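Local atomic coordinates of ARF GTPase-activating protein GIT1 (Rattus norvegicus, PDB entry 6IUH), a protein that probably activates GTP hydrolysis by ARF proteins and, through its C-terminal four-helix domain, probably binds partner proteins as a scaffold. Residues E47-H50 with L51-E55; K62-L66 with E67-S71; A97-F101 with Q102-Q106; K120-V123 with T124-T127. All coordinates share one frame; numbering follows the deposited sequence.

Contact 1 (E47-H50 with L51-E55); sequences EKIH and LAVTE
H50 and T54 meet one turn apart on helix 42-57, a helix of the four-helix bundle. The contact is a threonine hydroxyl folded back onto the helix backbone. CB of T54 lies 3.6 Å from H50 O. OG1 sits beside the backbone N of its own residue and anti to the carbonyl carbon (chi1 -60°). That torsion turns the hydroxyl back down the helix, where OG1 of T54 donates to H50 O at 2.9 Å. T54 N donates to the same oxygen. H50 O is thus gripped by two donors of one residue, which come from opposite faces of the carbonyl plane. CG2 of T54, anti to the backbone N, takes no part in the grip.

The backbone bonds of the preceding turn are regular. L51 N binds E47 O, and A52 N binds K48 O. V53 N meets I49 O at 2.8 Å, nearly in line with the carbonyl.

I49 and V53 form the apolar side of the turn. Their CG2 atoms are 4.2 Å apart, and CG2 of V53 also lies 3.3 Å from I49 O. Both side chains are buried and touch I115 on helix 101-128. A52 packs on V23 and N26 of helix 13-35. The E47 carboxylate binds Q84 on helix 67-87.

The H50 ring is turned obliquely to the T54 hydroxyl. Its ND1 stands 3.9 Å from T54 OG1.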
loop_
_atom_site.group_PDB
_atom_site.type_symbol
_atom_site.label_atom_id
_atom_site.label_comp_id
_atom_site.label_asym_id
_atom_site.label_seq_id
_atom_site.Cartn_x
_atom_site.Cartn_y
_atom_site.Cartn_z
ATOM N N GLU A 47 -6.546 6.943 5.213
ATOM C CA GLU A 47 -5.976 8.281 5.297
ATOM C C GLU A 47 -4.554 8.240 5.837
ATOM O O GLU A 47 -3.690 8.992 5.383
ATOM C CB GLU A 47 -6.850 9.185 6.167
ATOM C CG GLU A 47 -8.150 9.592 5.501
ATOM C CD GLU A 47 -7.922 10.321 4.191
ATOM O OE1 GLU A 47 -6.979 11.135 4.121
ATOM O OE2 GLU A 47 -8.682 10.073 3.231
ATOM N N LYS A 48 -4.313 7.358 6.802
ATOM C CA LYS A 48 -2.975 7.185 7.352
ATOM C C LYS A 48 -2.062 6.545 6.312
ATOM O O LYS A 48 -0.876 6.868 6.222
ATOM C CB LYS A 48 -3.022 6.341 8.627
ATOM C CG LYS A 48 -3.792 7.001 9.763
ATOM C CD LYS A 48 -4.006 6.053 10.932
ATOM C CE LYS A 48 -2.695 5.689 11.606
ATOM N NZ LYS A 48 -2.909 4.818 12.796
ATOM N N ILE A 49 -2.625 5.640 5.520
ATOM C CA ILE A 49 -1.886 5.022 4.423
ATOM C C ILE A 49 -1.574 6.050 3.338
ATOM O O ILE A 49 -0.433 6.159 2.886
ATOM C CB ILE A 49 -2.668 3.845 3.811
ATOM C CG1 ILE A 49 -2.771 2.700 4.817
ATOM C CG2 ILE A 49 -2.005 3.359 2.528
ATOM C CD1 ILE A 49 -3.617 1.550 4.342
ATOM N N HIS A 50 -2.589 6.808 2.932
ATOM C CA HIS A 50 -2.420 7.820 1.893
ATOM C C HIS A 50 -1.352 8.837 2.283
ATOM O O HIS A 50 -0.573 9.289 1.443
ATOM C CB HIS A 50 -3.744 8.534 1.608
ATOM C CG HIS A 50 -3.707 9.407 0.394
ATOM N ND1 HIS A 50 -3.353 10.739 0.444
ATOM C CD2 HIS A 50 -3.975 9.138 -0.907
ATOM C CE1 HIS A 50 -3.409 11.253 -0.772
ATOM N NE2 HIS A 50 -3.782 10.302 -1.610
ATOM N N LEU A 51 -1.321 9.192 3.565
ATOM C CA LEU A 51 -0.313 10.107 4.086
ATOM C C LEU A 51 1.075 9.482 4.025
ATOM O O LEU A 51 2.044 10.130 3.626
ATOM C CB LEU A 51 -0.642 10.506 5.526
ATOM C CG LEU A 51 0.417 11.334 6.256
ATOM C CD1 LEU A 51 0.642 12.663 5.550
ATOM C CD2 LEU A 51 0.023 11.555 7.710
ATOM N N ALA A 52 1.163 8.217 4.424
ATOM C CA ALA A 52 2.431 7.500 4.410
ATOM C C ALA A 52 2.953 7.364 2.985
ATOM O O ALA A 52 4.162 7.396 2.750
ATOM C CB ALA A 52 2.277 6.130 5.053
ATOM N N VAL A 53 2.031 7.213 2.039
ATOM C CA VAL A 53 2.382 7.082 0.631
ATOM C C VAL A 53 2.915 8.405 0.086
ATOM O O VAL A 53 3.899 8.428 -0.659
ATOM C CB VAL A 53 1.170 6.606 -0.204
ATOM C CG1 VAL A 53 1.372 6.895 -1.681
ATOM C CG2 VAL A 53 0.923 5.119 0.023
ATOM N N THR A 54 2.273 9.504 0.477
ATOM C CA THR A 54 2.686 10.838 0.046
ATOM C C THR A 54 4.099 11.169 0.523
ATOM O O THR A 54 4.904 11.733 -0.225
ATOM C CB THR A 54 1.707 11.919 0.559
ATOM O OG1 THR A 54 0.397 11.660 0.039
ATOM C CG2 THR A 54 2.154 13.305 0.124
ATOM N N GLU A 55 4.397 10.807 1.767
ATOM C CA GLU A 55 5.714 11.058 2.344
ATOM C C GLU A 55 6.787 10.201 1.684
ATOM O O GLU A 55 7.916 10.643 1.497
ATOM C CB GLU A 55 5.703 10.804 3.852
ATOM C CG GLU A 55 4.831 11.769 4.643
ATOM C CD GLU A 55 4.988 11.600 6.143
ATOM O OE1 GLU A 55 5.834 10.784 6.566
ATOM O OE2 GLU A 55 4.268 12.285 6.900
#

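Contact 2 (K62-L66 with E67-S71)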
loop_
_atom_site.group_PDB
_atom_site.type_symbol
_atom_site.label_atom_id
_atom_site.label_comp_id
_atom_site.label_asym_id
_atom_site.label_seq_id
_atom_site.Cartn_x
_atom_site.Cartn_y
_atom_site.Cartn_z
ATOM N N LYS A 62 10.584 15.201 -8.195
ATOM C CA LYS A 62 9.288 15.518 -8.780
ATOM C C LYS A 62 9.165 14.871 -10.155
ATOM O O LYS A 62 8.103 14.377 -10.527
ATOM C CB LYS A 62 9.097 17.034 -8.869
ATOM C CG LYS A 62 8.791 17.693 -7.530
ATOM C CD LYS A 62 9.464 19.053 -7.398
ATOM C CE LYS A 62 9.081 19.988 -8.534
ATOM N NZ LYS A 62 9.744 21.316 -8.402
ATOM N N ARG A 63 10.267 14.869 -10.897
ATOM C CA ARG A 63 10.326 14.175 -12.177
ATOM C C ARG A 63 11.495 13.197 -12.186
ATOM O O ARG A 63 12.602 13.555 -12.577
ATOM C CB ARG A 63 10.451 15.175 -13.324
ATOM C CG ARG A 63 9.327 16.194 -13.356
ATOM C CD ARG A 63 9.511 17.195 -14.480
ATOM N NE ARG A 63 10.785 17.902 -14.392
ATOM C CZ ARG A 63 10.981 19.002 -13.673
ATOM N NH1 ARG A 63 12.175 19.580 -13.653
ATOM N NH2 ARG A 63 9.985 19.523 -12.969
ATOM N N PRO A 64 11.248 11.958 -11.735
ATOM C CA PRO A 64 12.293 10.934 -11.640
ATOM C C PRO A 64 12.946 10.648 -12.985
ATOM O O PRO A 64 12.266 10.643 -14.012
ATOM C CB PRO A 64 11.536 9.702 -11.134
ATOM C CG PRO A 64 10.326 10.248 -10.460
ATOM C CD PRO A 64 9.949 11.465 -11.251
ATOM N N ALA A 65 14.253 10.414 -12.968
ATOM C CA ALA A 65 14.990 10.083 -14.178
ATOM C C ALA A 65 14.824 8.607 -14.523
ATOM O O ALA A 65 14.711 8.240 -15.691
ATOM C CB ALA A 65 16.457 10.425 -14.014
ATOM N N LEU A 66 14.801 7.764 -13.496
ATOM C CA LEU A 66 14.748 6.321 -13.700
ATOM C C LEU A 66 13.356 5.852 -14.089
ATOM O O LEU A 66 12.369 6.150 -13.412
ATOM C CB LEU A 66 15.211 5.580 -12.443
ATOM C CG LEU A 66 16.705 5.644 -12.114
ATOM C CD1 LEU A 66 16.963 5.057 -10.737
ATOM C CD2 LEU A 66 17.525 4.913 -13.170
ATOM N N GLU A 67 13.291 5.112 -15.191
ATOM C CA GLU A 67 12.042 4.532 -15.665
ATOM C C GLU A 67 11.353 3.646 -14.615
ATOM O O GLU A 67 10.137 3.738 -14.447
ATOM C CB GLU A 67 12.291 3.734 -16.949
ATOM C CG GLU A 67 11.039 3.437 -17.755
ATOM C CD GLU A 67 10.569 4.630 -18.572
ATOM O OE1 GLU A 67 11.189 5.710 -18.471
ATOM O OE2 GLU A 67 9.582 4.482 -19.322
ATOM N N PRO A 68 12.112 2.787 -13.902
ATOM C CA PRO A 68 11.399 1.986 -12.897
ATOM C C PRO A 68 10.817 2.809 -11.745
ATOM O O PRO A 68 9.788 2.420 -11.196
ATOM C CB PRO A 68 12.480 1.031 -12.379
ATOM C CG PRO A 68 13.476 0.956 -13.476
ATOM C CD PRO A 68 13.506 2.329 -14.060
ATOM N N VAL A 69 11.459 3.914 -11.378
ATOM C CA VAL A 69 10.903 4.786 -10.345
ATOM C C VAL A 69 9.598 5.421 -10.828
ATOM O O VAL A 69 8.618 5.475 -10.083
ATOM C CB VAL A 69 11.892 5.892 -9.927
ATOM C CG1 VAL A 69 11.255 6.815 -8.893
ATOM C CG2 VAL A 69 13.164 5.280 -9.369
ATOM N N ARG A 70 9.586 5.891 -12.073
ATOM C CA ARG A 70 8.375 6.453 -12.668
ATOM C C ARG A 70 7.224 5.451 -12.631
ATOM O O ARG A 70 6.102 5.792 -12.253
ATOM C CB ARG A 70 8.628 6.887 -14.114
ATOM C CG ARG A 70 9.664 7.988 -14.275
ATOM C CD ARG A 70 9.878 8.319 -15.745
ATOM N NE ARG A 70 10.896 9.350 -15.933
ATOM C CZ ARG A 70 11.302 9.793 -17.120
ATOM N NH1 ARG A 70 10.775 9.297 -18.231
ATOM N NH2 ARG A 70 12.232 10.736 -17.195
ATOM N N SER A 71 7.516 4.215 -13.023
ATOM C CA SER A 71 6.511 3.158 -13.068
ATOM C C SER A 71 5.999 2.791 -11.681
ATOM O O SER A 71 4.791 2.669 -11.467
ATOM C CB SER A 71 7.076 1.908 -13.752
ATOM O OG SER A 71 6.118 0.865 -13.783
#
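P64 O receives the side chain of R70 at the start of helix 67-87, where the loop turns into the helix and L66 takes the N-cap position.

R70 NE donates to P64 O at 2.7 Å, with an N-H...O angle of 165°. The oxygen lies in the guanidinium plane, at its edge. R70 NH2 adds a weak bond to the same oxygen at 3.2 Å. CG of R70 stands beside the backbone N (chi1 -63°), and the chain then runs extended from CG to NE. This carries the guanidinium back over the loop. A65 O lies over one face of the group. R70 N donates to L66 O at 3.1 Å, in the carbonyl plane, and closes the first turn of the helix.

The charged contact is looser. E67 OE1 is 3.6 Å from R70 NH1, a long salt bridge. The oxygen is well out of the guanidinium plane, so charge alone acts here and no N-H points at it. The E67 chain bends at chi2 to bring its carboxylate there.

The apolar contacts centre on V69, whose two methyls go separate ways. CG1 of V69 meets P64 CB at 3.7 Å. CG2 of V69 meets L66 CB, also at 3.7 Å. The P68 ring rests with CD 4.0 Å from L66 CB.

The arginine side is at the surface. V69 turns inward, packing on F60 in the loop after helix 42-57 and, with P68, on I125 of helix 101-128.

Contact 3 (A97-F101 with Q102-Q106)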
loop_
_atom_site.group_PDB
_atom_site.type_symbol
_atom_site.label_atom_id
_atom_site.label_comp_id
_atom_site.label_asym_id
_atom_site.label_seq_id
_atom_site.Cartn_x
_atom_site.Cartn_y
_atom_site.Cartn_z
ATOM N N ALA A 97 -26.702 2.449 5.677
ATOM C CA ALA A 97 -27.172 2.151 4.326
ATOM C C ALA A 97 -26.596 0.827 3.813
ATOM O O ALA A 97 -25.549 0.381 4.289
ATOM C CB ALA A 97 -26.802 3.296 3.390
ATOM N N PRO A 98 -27.268 0.195 2.833
ATOM C CA PRO A 98 -26.778 -1.110 2.363
ATOM C C PRO A 98 -25.384 -1.037 1.717
ATOM O O PRO A 98 -25.163 -0.209 0.828
ATOM C CB PRO A 98 -27.829 -1.531 1.329
ATOM C CG PRO A 98 -29.044 -0.708 1.639
ATOM C CD PRO A 98 -28.513 0.595 2.149
ATOM N N VAL A 99 -24.463 -1.887 2.173
ATOM C CA VAL A 99 -23.112 -1.961 1.615
ATOM C C VAL A 99 -22.679 -3.421 1.488
ATOM O O VAL A 99 -22.863 -4.208 2.416
ATOM C CB VAL A 99 -22.082 -1.204 2.491
ATOM C CG1 VAL A 99 -20.654 -1.409 1.966
ATOM C CG2 VAL A 99 -22.421 0.277 2.577
ATOM N N ASP A 100 -22.114 -3.780 0.338
ATOM C CA ASP A 100 -21.552 -5.114 0.148
ATOM C C ASP A 100 -20.156 -5.148 0.762
ATOM O O ASP A 100 -19.184 -4.763 0.122
ATOM C CB ASP A 100 -21.499 -5.477 -1.343
ATOM C CG ASP A 100 -21.205 -6.956 -1.586
ATOM O OD1 ASP A 100 -20.501 -7.585 -0.768
ATOM O OD2 ASP A 100 -21.676 -7.492 -2.611
ATOM N N PHE A 101 -20.064 -5.609 2.006
ATOM C CA PHE A 101 -18.797 -5.586 2.728
ATOM C C PHE A 101 -17.809 -6.629 2.213
ATOM O O PHE A 101 -16.600 -6.468 2.356
ATOM C CB PHE A 101 -19.039 -5.777 4.226
ATOM C CG PHE A 101 -19.689 -4.592 4.881
ATOM C CD1 PHE A 101 -18.927 -3.515 5.304
ATOM C CD2 PHE A 101 -21.061 -4.546 5.055
ATOM C CE1 PHE A 101 -19.519 -2.420 5.896
ATOM C CE2 PHE A 101 -21.659 -3.453 5.649
ATOM C CZ PHE A 101 -20.887 -2.390 6.069
ATOM N N GLN A 102 -18.323 -7.694 1.605
ATOM C CA GLN A 102 -17.456 -8.701 1.006
ATOM C C GLN A 102 -16.721 -8.107 -0.187
ATOM O O GLN A 102 -15.497 -8.188 -0.282
ATOM C CB GLN A 102 -18.262 -9.928 0.580
ATOM C CG GLN A 102 -18.938 -10.650 1.734
ATOM C CD GLN A 102 -17.946 -11.205 2.737
ATOM O OE1 GLN A 102 -16.820 -11.556 2.387
ATOM N NE2 GLN A 102 -18.363 -11.285 3.995
ATOM N N LEU A 103 -17.482 -7.504 -1.092
ATOM C CA LEU A 103 -16.909 -6.839 -2.253
ATOM C C LEU A 103 -15.986 -5.702 -1.825
ATOM O O LEU A 103 -14.895 -5.542 -2.368
ATOM C CB LEU A 103 -18.018 -6.312 -3.164
ATOM C CG LEU A 103 -17.568 -5.494 -4.374
ATOM C CD1 LEU A 103 -16.630 -6.307 -5.257
ATOM C CD2 LEU A 103 -18.773 -5.007 -5.166
ATOM N N LEU A 104 -16.428 -4.922 -0.842
ATOM C CA LEU A 104 -15.638 -3.813 -0.317
ATOM C C LEU A 104 -14.278 -4.267 0.201
ATOM O O LEU A 104 -13.243 -3.727 -0.185
ATOM C CB LEU A 104 -16.396 -3.107 0.803
ATOM C CG LEU A 104 -15.573 -2.111 1.619
ATOM C CD1 LEU A 104 -15.213 -0.895 0.781
ATOM C CD2 LEU A 104 -16.336 -1.709 2.873
ATOM N N THR A 105 -14.292 -5.259 1.086
ATOM C CA THR A 105 -13.065 -5.780 1.676
ATOM C C THR A 105 -12.126 -6.323 0.606
ATOM O O THR A 105 -10.914 -6.101 0.662
ATOM C CB THR A 105 -13.369 -6.882 2.704
ATOM O OG1 THR A 105 -14.176 -6.336 3.754
ATOM C CG2 THR A 105 -12.082 -7.428 3.300
ATOM N N GLN A 106 -12.688 -7.023 -0.374
ATOM C CA GLN A 106 -11.891 -7.527 -1.489
ATOM C C GLN A 106 -11.176 -6.393 -2.211
ATOM O O GLN A 106 -9.969 -6.460 -2.439
ATOM C CB GLN A 106 -12.764 -8.306 -2.475
ATOM C CG GLN A 106 -13.270 -9.640 -1.938
ATOM C CD GLN A 106 -14.422 -10.196 -2.750
ATOM O OE1 GLN A 106 -14.746 -9.681 -3.819
ATOM N NE2 GLN A 106 -15.054 -11.249 -2.242
#
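F101 O is gripped twice by T105. OG1 of T105 donates to it at 2.8 Å and T105 N at 2.9 Å. The two donors reach the oxygen from opposite faces of its carbonyl plane. The hydroxyl stands beside its own backbone N, which swings it back one turn to F101. An alanine at this position would keep the amide bond but would probably leave F101 O without its second donor, held by the amide alone.

This turn opens helix 101-128, and D100 is its N-cap. D100 CG is anti to the backbone N (chi1 -168°), and the carboxylate therefore folds over the first turn. OD1 of D100 accepts from L103 N at 3.0 Å. The bond is almost straight at hydrogen, 178°, but the amide meets OD1 from above the carboxylate plane. CG of D100 also touches L103 CB at 3.6 Å, and the two side chains cross at about a right angle. D100 O takes L104 N, the first backbone bond of the helix.

The apolar side is a small group of V99, F101 and L104. V99 CG1 sits over the centre of one face of the F101 ring, 4.1 Å above its plane. L104 lies alongside F101, with its CD2 4.0 Å from F101 CD1.

The helix start faces two connecting loops. F101 meets H39, in the loop between helices 13-35 and 42-57, with the rings at about 45°. L104 packs on T90, after helix 67-87, while T105 also touches an apolar side chain on the chain of another protein.

Contact 4 (K120-V123 with T124-T127)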
loop_
_atom_site.group_PDB
_atom_site.type_symbol
_atom_site.label_atom_id
_atom_site.label_comp_id
_atom_site.label_asym_id
_atom_site.label_seq_id
_atom_site.Cartn_x
_atom_site.Cartn_y
_atom_site.Cartn_z
ATOM N N LYS A 120 7.655 -2.061 -2.261
ATOM C CA LYS A 120 8.734 -3.040 -2.354
ATOM C C LYS A 120 9.633 -2.771 -3.560
ATOM O O LYS A 120 10.859 -2.843 -3.458
ATOM C CB LYS A 120 8.167 -4.461 -2.441
ATOM C CG LYS A 120 9.227 -5.554 -2.403
ATOM C CD LYS A 120 8.630 -6.912 -2.743
ATOM C CE LYS A 120 8.050 -6.914 -4.150
ATOM N NZ LYS A 120 7.361 -8.196 -4.473
ATOM N N GLN A 121 9.019 -2.468 -4.699
ATOM C CA GLN A 121 9.775 -2.181 -5.913
ATOM C C GLN A 121 10.688 -0.980 -5.703
ATOM O O GLN A 121 11.847 -0.995 -6.105
ATOM C CB GLN A 121 8.833 -1.934 -7.093
ATOM C CG GLN A 121 8.090 -3.178 -7.554
ATOM C CD GLN A 121 6.985 -2.875 -8.550
ATOM O OE1 GLN A 121 6.767 -1.725 -8.928
ATOM N NE2 GLN A 121 6.277 -3.913 -8.974
ATOM N N LEU A 122 10.159 0.049 -5.050
ATOM C CA LEU A 122 10.920 1.262 -4.772
ATOM C C LEU A 122 12.088 0.999 -3.828
ATOM O O LEU A 122 13.158 1.594 -3.976
ATOM C CB LEU A 122 9.999 2.335 -4.188
ATOM C CG LEU A 122 8.997 2.912 -5.188
ATOM C CD1 LEU A 122 7.928 3.735 -4.474
ATOM C CD2 LEU A 122 9.711 3.756 -6.229
ATOM N N VAL A 123 11.879 0.113 -2.856
ATOM C CA VAL A 123 12.951 -0.297 -1.956
ATOM C C VAL A 123 14.065 -0.977 -2.744
ATOM O O VAL A 123 15.247 -0.683 -2.553
ATOM C CB VAL A 123 12.448 -1.256 -0.858
ATOM C CG1 VAL A 123 13.620 -1.857 -0.092
ATOM C CG2 VAL A 123 11.510 -0.531 0.092
ATOM N N THR A 124 13.674 -1.881 -3.636
ATOM C CA THR A 124 14.624 -2.620 -4.463
ATOM C C THR A 124 15.410 -1.692 -5.384
ATOM O O THR A 124 16.632 -1.793 -5.475
ATOM C CB THR A 124 13.908 -3.687 -5.316
ATOM O OG1 THR A 124 13.309 -4.665 -4.457
ATOM C CG2 THR A 124 14.891 -4.376 -6.249
ATOM N N ILE A 125 14.701 -0.794 -6.064
ATOM C CA ILE A 125 15.330 0.167 -6.965
ATOM C C ILE A 125 16.385 0.992 -6.244
ATOM O O ILE A 125 17.505 1.151 -6.729
ATOM C CB ILE A 125 14.299 1.132 -7.580
ATOM C CG1 ILE A 125 13.341 0.384 -8.506
ATOM C CG2 ILE A 125 15.001 2.242 -8.342
ATOM C CD1 ILE A 125 12.082 1.170 -8.820
ATOM N N THR A 126 16.019 1.509 -5.078
ATOM C CA THR A 126 16.903 2.379 -4.318
ATOM C C THR A 126 18.176 1.650 -3.900
ATOM O O THR A 126 19.277 2.183 -4.026
ATOM C CB THR A 126 16.196 2.933 -3.072
ATOM O OG1 THR A 126 15.071 3.724 -3.480
ATOM C CG2 THR A 126 17.144 3.793 -2.259
ATOM N N THR A 127 18.019 0.420 -3.426
ATOM C CA THR A 127 19.150 -0.368 -2.948
ATOM C C THR A 127 20.144 -0.720 -4.053
ATOM O O THR A 127 21.356 -0.708 -3.833
ATOM C CB THR A 127 18.671 -1.674 -2.282
ATOM O OG1 THR A 127 17.688 -1.371 -1.286
ATOM C CG2 THR A 127 19.839 -2.401 -1.632
#
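The C-terminal end of helix 101-128, the last helix of the bundle, carries two successive threonines, T126 and T127, whose hydroxyls bond back to the helix backbone. T126 OG1 donates to L122 O at 2.9 Å, and T126 N donates to the same oxygen from the opposite face of the carbonyl plane. T127 repeats the pattern one residue on: its OG1 reaches V123 O at 2.8 Å and its N at 3.1 Å. In both threonines the hydroxyl stands beside the backbone N (chi1 -62° in T126), directed back along the helix. A valine in place of T126 would probably leave L122 O with the amide alone, one donor lost in a buried spot.

T124 has the same first torsion, yet its OG1 has another use. It bonds to an acidic side chain on the chain of another protein, while T124 N binds K120 O at 3.0 Å.

I125 folds over the preceding turn. Its CG1 lies 3.1 Å from Q121 O, the acceptor of I125 N. CD1 of I125 comes to 4.4 Å from L122 CD2, a loose apolar touch.

The sides of this helix have different neighbours. V123 and T126 pack on V16 of helix 13-35. L122 and I125 meet S72 of helix 67-87, whose hydroxyl also binds Q121. K120 NZ bonds to a polar side chain on the chain of another protein.

Overall arrangement
The four contacts are local turns within one four-helix bundle. Contacts 2 and 4 touch: I125 CD1 is 3.5 Å from P68 O, and I125 CG2 is 3.7 Å from V69 CG2. The start of helix 67-87 thus packs on the end of helix 101-128. Contact 3 begins that last helix at the far end of the bundle, its centre about 33 Å from that of contact 4 and 35 Å from that of contact 2. Contact 1 lies nearer the middle, its centre 7 Å from that of the chain. Contacts 3 and 4 both meet the chain of another protein, consistent with helix 101-128 lining a partner-binding surface.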